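Local structure of putative isochorismatase (Bordetella bronchiseptica, 3UAO) at residues M181-V194 with L206-H219. The protein hydrolyses the amide of maleamate to give maleate and ammonia, a step in the bacterial breakdown of nicotinate (vitamin B3). Numbering follows the deposited sequence.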
ATOM      1  N   MET A 181      11.361  -5.891  -4.599  1.00 10.18           N
ATOM      2  CA  MET A 181      11.587  -5.492  -5.978  1.00 10.46           C
ATOM      3  C   MET A 181      10.539  -4.445  -6.362  1.00 10.05           C
ATOM      4  O   MET A 181      10.856  -3.346  -6.818  1.00 10.66           O
ATOM      5  CB  MET A 181      11.457  -6.694  -6.919  1.00 10.02           C
ATOM      6  CG  MET A 181      11.877  -6.312  -8.302  1.00 10.62           C
ATOM      7  SD  MET A 181      11.265  -7.472  -9.500  1.00 12.19           S
ATOM      8  CE  MET A 181       9.519  -7.070  -9.479  1.00 10.26           C
ATOM      9  N   SER A 182       9.297  -4.819  -6.177  1.00  9.85           N
ATOM     10  CA  SER A 182       8.221  -3.956  -6.528  1.00  9.91           C
ATOM     11  C   SER A 182       8.356  -2.576  -5.835  1.00  9.98           C
ATOM     12  O   SER A 182       8.241  -1.569  -6.490  1.00 10.56           O
ATOM     13  CB  SER A 182       6.906  -4.647  -6.229  1.00  9.69           C
ATOM     14  OG  SER A 182       6.836  -5.907  -6.885  1.00  9.69           O
ATOM     15  N   ALA A 183       8.710  -2.550  -4.562  1.00  9.84           N
ATOM     16  CA  ALA A 183       8.899  -1.315  -3.797  1.00 10.26           C
ATOM     17  C   ALA A 183      10.101  -0.443  -4.192  1.00 11.69           C
ATOM     18  O   ALA A 183      10.283   0.631  -3.631  1.00 13.02           O
ATOM     19  CB  ALA A 183       8.972  -1.647  -2.321  1.00  9.76           C
ATOM     20  N   GLY A 184      10.930  -0.879  -5.142  1.00 12.27           N
ATOM     21  CA  GLY A 184      12.102  -0.117  -5.540  1.00 11.92           C
ATOM     22  C   GLY A 184      13.468  -0.513  -5.007  1.00 12.23           C
ATOM     23  O   GLY A 184      14.437   0.214  -5.228  1.00 12.87           O
ATOM     24  N   PHE A 185      13.580  -1.667  -4.342  1.00 12.18           N
ATOM     25  CA  PHE A 185      14.870  -2.151  -3.796  1.00 11.77           C
ATOM     26  C   PHE A 185      15.454  -3.298  -4.635  1.00 12.04           C
ATOM     27  O   PHE A 185      14.744  -4.133  -5.155  1.00 12.69           O
ATOM     28  CB  PHE A 185      14.712  -2.560  -2.316  1.00 11.03           C
ATOM     29  CG  PHE A 185      13.960  -1.533  -1.488  1.00 11.53           C
ATOM     30  CD1 PHE A 185      14.565  -0.367  -1.083  1.00 13.81           C
ATOM     31  CD2 PHE A 185      12.654  -1.721  -1.161  1.00 14.15           C
ATOM     32  CE1 PHE A 185      13.891   0.619  -0.375  1.00 13.38           C
ATOM     33  CE2 PHE A 185      11.965  -0.755  -0.413  1.00 14.82           C
ATOM     34  CZ  PHE A 185      12.598   0.423  -0.028  1.00 14.39           C
ATOM     35  N   ARG A 186      16.768  -3.370  -4.746  1.00 13.04           N
ATOM     36  CA  ARG A 186      17.404  -4.478  -5.483  1.00 13.34           C
ATOM     37  C   ARG A 186      17.476  -5.601  -4.481  1.00 14.24           C
ATOM     38  O   ARG A 186      18.204  -5.452  -3.483  1.00 14.52           O
ATOM     39  CB  ARG A 186      18.797  -4.074  -5.951  1.00 12.94           C
ATOM     40  CG  ARG A 186      18.752  -2.938  -6.980  1.00 13.71           C
ATOM     41  CD  ARG A 186      20.031  -2.133  -7.035  1.00 15.20           C
ATOM     42  NE  ARG A 186      19.887  -1.001  -7.933  1.00 15.76           N
ATOM     43  CZ  ARG A 186      20.389  -0.926  -9.163  1.00 18.14           C
ATOM     44  NH1 ARG A 186      21.119  -1.895  -9.695  1.00 19.50           N
ATOM     45  NH2 ARG A 186      20.178   0.159  -9.877  1.00 17.79           N
ATOM     46  N   PRO A 187      16.689  -6.691  -4.684  1.00 13.83           N
ATOM     47  CA  PRO A 187      16.824  -7.792  -3.748  1.00 14.11           C
ATOM     48  C   PRO A 187      18.042  -8.656  -4.068  1.00 14.94           C
ATOM     49  O   PRO A 187      18.332  -8.931  -5.245  1.00 15.08           O
ATOM     50  CB  PRO A 187      15.515  -8.614  -3.932  1.00 14.05           C
ATOM     51  CG  PRO A 187      14.657  -7.814  -4.979  1.00 15.31           C
ATOM     52  CD  PRO A 187      15.674  -6.977  -5.718  1.00 14.37           C
ATOM     53  N   LEU A 188      18.753  -9.069  -3.011  1.00 15.33           N
ATOM     54  CA  LEU A 188      19.850 -10.017  -3.096  1.00 15.12           C
ATOM     55  C   LEU A 188      19.450 -11.223  -2.238  1.00 15.07           C
ATOM     56  O   LEU A 188      19.564 -11.201  -1.004  1.00 13.78           O
ATOM     57  CB  LEU A 188      21.134  -9.375  -2.559  1.00 15.62           C
ATOM     58  CG  LEU A 188      22.489  -9.942  -3.003  1.00 17.01           C
ATOM     59  CD1 LEU A 188      23.624  -9.109  -2.419  1.00 12.19           C
ATOM     60  CD2 LEU A 188      22.652 -11.429  -2.684  1.00 15.23           C
ATOM     61  N   VAL A 189      18.967 -12.276  -2.891  1.00 15.12           N
ATOM     62  CA  VAL A 189      18.547 -13.477  -2.183  1.00 15.13           C
ATOM     63  C   VAL A 189      19.754 -14.360  -1.836  1.00 16.53           C
ATOM     64  O   VAL A 189      20.444 -14.879  -2.703  1.00 18.10           O
ATOM     65  CB  VAL A 189      17.491 -14.253  -2.959  1.00 15.24           C
ATOM     66  CG1 VAL A 189      17.054 -15.491  -2.165  1.00 14.56           C
ATOM     67  CG2 VAL A 189      16.291 -13.325  -3.231  1.00 13.06           C
ATOM     68  N   LEU A 190      20.018 -14.486  -0.549  1.00 16.99           N
ATOM     69  CA  LEU A 190      21.052 -15.335  -0.054  1.00 17.67           C
ATOM     70  C   LEU A 190      20.594 -16.791  -0.183  1.00 18.13           C
ATOM     71  O   LEU A 190      19.880 -17.288   0.682  1.00 18.19           O
ATOM     72  CB  LEU A 190      21.314 -15.010   1.410  1.00 17.29           C
ATOM     73  CG  LEU A 190      22.141 -13.812   1.885  1.00 17.71           C
ATOM     74  CD1 LEU A 190      22.962 -13.114   0.754  1.00 15.84           C
ATOM     75  CD2 LEU A 190      21.319 -12.816   2.788  1.00 14.94           C
ATOM     76  N   SER A 191      21.013 -17.462  -1.261  1.00 18.75           N
ATOM     77  CA  SER A 191      20.551 -18.814  -1.594  1.00 19.40           C
ATOM     78  C   SER A 191      20.818 -19.851  -0.514  1.00 19.91           C
ATOM     79  O   SER A 191      20.120 -20.859  -0.469  1.00 20.33           O
ATOM     80  CB  SER A 191      21.189 -19.319  -2.895  1.00 19.59           C
ATOM     81  OG  SER A 191      22.615 -19.301  -2.827  1.00 22.13           O
ATOM     82  N   ASP A 192      21.848 -19.620   0.310  1.00 19.68           N
ATOM     83  CA  ASP A 192      22.217 -20.530   1.376  1.00 20.09           C
ATOM     84  C   ASP A 192      21.699 -20.036   2.724  1.00 19.87           C
ATOM     85  O   ASP A 192      21.972 -20.660   3.742  1.00 20.77           O
ATOM     86  CB  ASP A 192      23.746 -20.844   1.389  1.00 20.76           C
ATOM     87  CG  ASP A 192      24.635 -19.615   1.630  1.00 21.90           C
ATOM     88  OD1 ASP A 192      24.222 -18.466   1.318  1.00 22.95           O
ATOM     89  OD2 ASP A 192      25.776 -19.787   2.135  1.00 22.97           O
ATOM     90  N   CYS A 193      20.923 -18.951   2.711  1.00 18.65           N
ATOM     91  CA  CYS A 193      20.305 -18.390   3.907  1.00 18.19           C
ATOM     92  C   CYS A 193      18.772 -18.309   3.851  1.00 17.62           C
ATOM     93  O   CYS A 193      18.110 -17.674   4.715  1.00 16.76           O
ATOM     94  CB  CYS A 193      20.842 -16.989   4.142  1.00 18.79           C
ATOM     95  SG  CYS A 193      22.567 -16.937   4.576  1.00 18.14           S
ATOM     96  N   VAL A 194      18.193 -18.956   2.853  1.00 17.01           N
ATOM     97  CA  VAL A 194      16.752 -19.085   2.795  1.00 16.60           C
ATOM     98  C   VAL A 194      16.502 -20.571   2.886  1.00 17.71           C
ATOM     99  O   VAL A 194      17.225 -21.340   2.289  1.00 19.64           O
ATOM    100  CB  VAL A 194      16.175 -18.382   1.509  1.00 16.38           C
ATOM    101  CG1 VAL A 194      16.483 -16.834   1.548  1.00 13.37           C
ATOM    102  CG2 VAL A 194      16.723 -18.950   0.266  1.00 12.92           C
ATOM    103  N   LEU A 206      13.669 -20.374  -6.059  1.00 14.55           N
ATOM    104  CA  LEU A 206      14.937 -19.747  -6.371  1.00 14.34           C
ATOM    105  C   LEU A 206      15.027 -19.531  -7.847  1.00 14.91           C
ATOM    106  O   LEU A 206      15.442 -18.461  -8.276  1.00 16.01           O
ATOM    107  CB  LEU A 206      16.115 -20.571  -5.883  1.00 14.81           C
ATOM    108  CG  LEU A 206      16.262 -20.607  -4.352  1.00 14.78           C
ATOM    109  CD1 LEU A 206      17.160 -21.725  -3.923  1.00 13.78           C
ATOM    110  CD2 LEU A 206      16.753 -19.257  -3.831  1.00 15.69           C
ATOM    111  N   PHE A 207      14.653 -20.532  -8.636  1.00 15.46           N
ATOM    112  CA  PHE A 207      14.698 -20.409 -10.088  1.00 15.45           C
ATOM    113  C   PHE A 207      13.876 -19.204 -10.504  1.00 15.16           C
ATOM    114  O   PHE A 207      14.399 -18.274 -11.114  1.00 14.96           O
ATOM    115  CB  PHE A 207      14.191 -21.671 -10.784  1.00 16.11           C
ATOM    116  CG  PHE A 207      14.141 -21.545 -12.285  1.00 19.09           C
ATOM    117  CD1 PHE A 207      15.262 -21.782 -13.049  1.00 21.47           C
ATOM    118  CD2 PHE A 207      12.983 -21.134 -12.930  1.00 19.85           C
ATOM    119  CE1 PHE A 207      15.214 -21.631 -14.429  1.00 22.13           C
ATOM    120  CE2 PHE A 207      12.953 -20.982 -14.279  1.00 19.95           C
ATOM    121  CZ  PHE A 207      14.066 -21.235 -15.030  1.00 21.47           C
ATOM    122  N   ASP A 208      12.601 -19.186 -10.121  1.00 14.95           N
ATOM    123  CA  ASP A 208      11.731 -18.057 -10.446  1.00 14.71           C
ATOM    124  C   ASP A 208      12.427 -16.733 -10.107  1.00 14.64           C
ATOM    125  O   ASP A 208      12.524 -15.811 -10.945  1.00 14.30           O
ATOM    126  CB  ASP A 208      10.447 -18.132  -9.636  1.00 15.22           C
ATOM    127  CG  ASP A 208       9.514 -19.234 -10.079  1.00 15.11           C
ATOM    128  OD1 ASP A 208       9.819 -19.864 -11.123  1.00 12.15           O
ATOM    129  OD2 ASP A 208       8.476 -19.439  -9.364  1.00 11.68           O
ATOM    130  N   MET A 209      12.916 -16.657  -8.868  1.00 14.04           N
ATOM    131  CA  MET A 209      13.493 -15.428  -8.351  1.00 13.45           C
ATOM    132  C   MET A 209      14.724 -14.983  -9.129  1.00 14.12           C
ATOM    133  O   MET A 209      14.808 -13.827  -9.562  1.00 14.08           O
ATOM    134  CB  MET A 209      13.781 -15.578  -6.870  1.00 13.56           C
ATOM    135  CG  MET A 209      12.498 -15.441  -6.022  1.00 13.36           C
ATOM    136  SD  MET A 209      12.915 -15.303  -4.304  1.00 14.37           S
ATOM    137  CE  MET A 209      13.061 -17.022  -3.756  1.00 10.28           C
ATOM    138  N   ARG A 210      15.664 -15.893  -9.341  1.00 14.60           N
ATOM    139  CA  ARG A 210      16.797 -15.641 -10.238  1.00 15.68           C
ATOM    140  C   ARG A 210      16.373 -15.147 -11.629  1.00 15.25           C
ATOM    141  O   ARG A 210      17.052 -14.365 -12.252  1.00 14.78           O
ATOM    142  CB  ARG A 210      17.551 -16.947 -10.429  1.00 17.68           C
ATOM    143  CG  ARG A 210      18.976 -16.858 -10.950  1.00 23.05           C
ATOM    144  CD  ARG A 210      19.641 -18.264 -10.915  1.00 31.17           C
ATOM    145  NE  ARG A 210      18.968 -19.328 -11.725  1.00 37.28           N
ATOM    146  CZ  ARG A 210      19.162 -19.581 -13.040  1.00 40.86           C
ATOM    147  NH1 ARG A 210      19.997 -18.842 -13.790  1.00 42.04           N
ATOM    148  NH2 ARG A 210      18.510 -20.589 -13.620  1.00 40.44           N
ATOM    149  N   GLN A 211      15.235 -15.613 -12.130  1.00 14.97           N
ATOM    150  CA  GLN A 211      14.902 -15.369 -13.520  1.00 14.79           C
ATOM    151  C   GLN A 211      14.289 -14.014 -13.663  1.00 14.37           C
ATOM    152  O   GLN A 211      14.412 -13.398 -14.690  1.00 15.06           O
ATOM    153  CB  GLN A 211      13.974 -16.441 -14.006  1.00 14.93           C
ATOM    154  CG  GLN A 211      14.219 -16.980 -15.373  1.00 17.91           C
ATOM    155  CD  GLN A 211      15.613 -17.520 -15.659  1.00 21.46           C
ATOM    156  OE1 GLN A 211      16.153 -18.338 -14.917  1.00 21.07           O
ATOM    157  NE2 GLN A 211      16.191 -17.074 -16.775  1.00 21.32           N
ATOM    158  N   LYS A 212      13.683 -13.511 -12.592  1.00 14.18           N
ATOM    159  CA  LYS A 212      12.731 -12.410 -12.671  1.00 12.78           C
ATOM    160  C   LYS A 212      12.849 -11.284 -11.623  1.00 12.75           C
ATOM    161  O   LYS A 212      12.411 -10.161 -11.870  1.00 14.63           O
ATOM    162  CB  LYS A 212      11.335 -13.019 -12.557  1.00 12.68           C
ATOM    163  CG  LYS A 212      10.873 -13.891 -13.748  1.00 11.45           C
ATOM    164  CD  LYS A 212       9.639 -14.712 -13.348  1.00 11.49           C
ATOM    165  CE  LYS A 212       9.126 -15.619 -14.460  1.00 11.55           C
ATOM    166  NZ  LYS A 212       7.912 -16.383 -14.070  1.00 11.29           N
ATOM    167  N   TYR A 213      13.391 -11.558 -10.457  1.00 11.68           N
ATOM    168  CA  TYR A 213      13.110 -10.730  -9.297  1.00 10.86           C
ATOM    169  C   TYR A 213      14.289 -10.309  -8.439  1.00 11.18           C
ATOM    170  O   TYR A 213      14.137  -9.394  -7.622  1.00 11.23           O
ATOM    171  CB  TYR A 213      12.158 -11.465  -8.372  1.00 10.75           C
ATOM    172  CG  TYR A 213      10.851 -11.858  -8.979  1.00 10.11           C
ATOM    173  CD1 TYR A 213      10.130 -10.969  -9.745  1.00 10.19           C
ATOM    174  CD2 TYR A 213      10.321 -13.100  -8.757  1.00 10.08           C
ATOM    175  CE1 TYR A 213       8.943 -11.332 -10.310  1.00 11.94           C
ATOM    176  CE2 TYR A 213       9.123 -13.460  -9.308  1.00 10.71           C
ATOM    177  CZ  TYR A 213       8.425 -12.573 -10.077  1.00 11.75           C
ATOM    178  OH  TYR A 213       7.192 -12.917 -10.642  1.00 15.83           O
ATOM    179  N   ALA A 214      15.436 -10.967  -8.566  1.00 11.51           N
ATOM    180  CA  ALA A 214      16.531 -10.728  -7.604  1.00 12.69           C
ATOM    181  C   ALA A 214      17.876 -11.133  -8.140  1.00 13.63           C
ATOM    182  O   ALA A 214      17.983 -11.933  -9.063  1.00 13.91           O
ATOM    183  CB  ALA A 214      16.274 -11.458  -6.296  1.00 12.05           C
ATOM    184  N   ALA A 215      18.905 -10.542  -7.564  1.00 14.83           N
ATOM    185  CA  ALA A 215      20.246 -11.147  -7.629  1.00 15.61           C
ATOM    186  C   ALA A 215      20.237 -12.272  -6.578  1.00 15.64           C
ATOM    187  O   ALA A 215      19.715 -12.117  -5.475  1.00 14.95           O
ATOM    188  CB  ALA A 215      21.344 -10.112  -7.348  1.00 14.97           C
ATOM    189  N   VAL A 216      20.786 -13.416  -6.973  1.00 17.40           N
ATOM    190  CA  VAL A 216      20.751 -14.671  -6.206  1.00 17.21           C
ATOM    191  C   VAL A 216      22.165 -15.275  -6.133  1.00 18.48           C
ATOM    192  O   VAL A 216      22.734 -15.689  -7.130  1.00 19.00           O
ATOM    193  CB  VAL A 216      19.767 -15.694  -6.865  1.00 16.68           C
ATOM    194  CG1 VAL A 216      19.877 -17.105  -6.213  1.00 16.32           C
ATOM    195  CG2 VAL A 216      18.369 -15.190  -6.776  1.00 12.48           C
ATOM    196  N   MET A 217      22.719 -15.309  -4.935  1.00 19.63           N
ATOM    197  CA  MET A 217      24.035 -15.863  -4.727  1.00 20.67           C
ATOM    198  C   MET A 217      24.171 -16.411  -3.292  1.00 20.77           C
ATOM    199  O   MET A 217      23.356 -16.102  -2.415  1.00 20.82           O
ATOM    200  CB  MET A 217      25.093 -14.786  -5.040  1.00 22.03           C
ATOM    201  CG  MET A 217      25.018 -13.483  -4.215  1.00 22.20           C
ATOM    202  SD  MET A 217      26.065 -12.211  -5.001  1.00 25.67           S
ATOM    203  CE  MET A 217      24.994 -11.680  -6.324  1.00 26.83           C
ATOM    204  N   THR A 218      25.191 -17.227  -3.064  1.00 20.97           N
ATOM    205  CA  THR A 218      25.518 -17.715  -1.723  1.00 21.34           C
ATOM    206  C   THR A 218      26.117 -16.580  -0.901  1.00 22.61           C
ATOM    207  O   THR A 218      26.596 -15.594  -1.459  1.00 22.59           O
ATOM    208  CB  THR A 218      26.498 -18.906  -1.772  1.00 21.94           C
ATOM    209  OG1 THR A 218      27.696 -18.523  -2.451  1.00 20.82           O
ATOM    210  CG2 THR A 218      25.873 -20.071  -2.502  1.00 20.54           C
ATOM    211  N   HIS A 219      26.082 -16.725   0.423  1.00 23.83           N
ATOM    212  CA  HIS A 219      26.416 -15.628   1.333  1.00 25.31           C
ATOM    213  C   HIS A 219      27.879 -15.158   1.269  1.00 26.08           C
ATOM    214  O   HIS A 219      28.155 -13.983   1.402  1.00 26.27           O
ATOM    215  CB  HIS A 219      26.043 -15.987   2.780  1.00 25.64           C
ATOM    216  CG  HIS A 219      27.051 -16.843   3.468  1.00 26.17           C
ATOM    217  ND1 HIS A 219      27.135 -18.201   3.259  1.00 29.57           N
ATOM    218  CD2 HIS A 219      28.028 -16.534   4.353  1.00 28.18           C
ATOM    219  CE1 HIS A 219      28.108 -18.697   4.006  1.00 30.11           C
ATOM    220  NE2 HIS A 219      28.668 -17.706   4.674  1.00 29.58           N
TER
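Val189 pairs with Val216 where strands 186-190 and 215-217 run parallel. Val189 N bonds to Ala215 O (2.7 Å), and Val189 O receives Met217 N. Ala215 N to Pro187 O and Ser191 N to Met217 O complete the ladder. The last donor stands 46° out of the carbonyl plane, where the chain turns its corner.

From Val189, CB touches Val216 CG2 at 4.0 Å. CG1, anti to the backbone N (chi1 -179°), points to Leu206 CD2 of helix 199-212. Val189 CG2 lies against Ala214 CB (3.6 Å) and also meets Met209 SD. Val177 of helix 174-182 touches both Val189 and Met209. On the other face of the sheet, Leu188 CD2 meets Met217 CG at 3.5 Å, and Leu163 of the next strand packs against Leu188.

Where helix 174-182 ends, Met181 SD sits at the edge of the Tyr213 ring, 3.7 Å from Tyr213 CD1, a Met-aromatic contact.

In the type I turn from Leu190 to Cys193, Asp192 OD1 accepts His219 N (2.7 Å). Asp192 OD2 accepts His219 ND1 at the ring edge, but the modelled 2.4 Å is doubtful. The carboxylate and imidazole planes are 23° apart, nearly coplanar.

This is a right-handed beta-alpha-beta crossover of a Rossmann-like sheet, with 215-217 outermost within the chain. Val189, Leu206, Met209 and Ala214 make its strand-to-helix packing apolar; polar side-chain bonds gather at Asp192, which ties the corner to the backbone of His219.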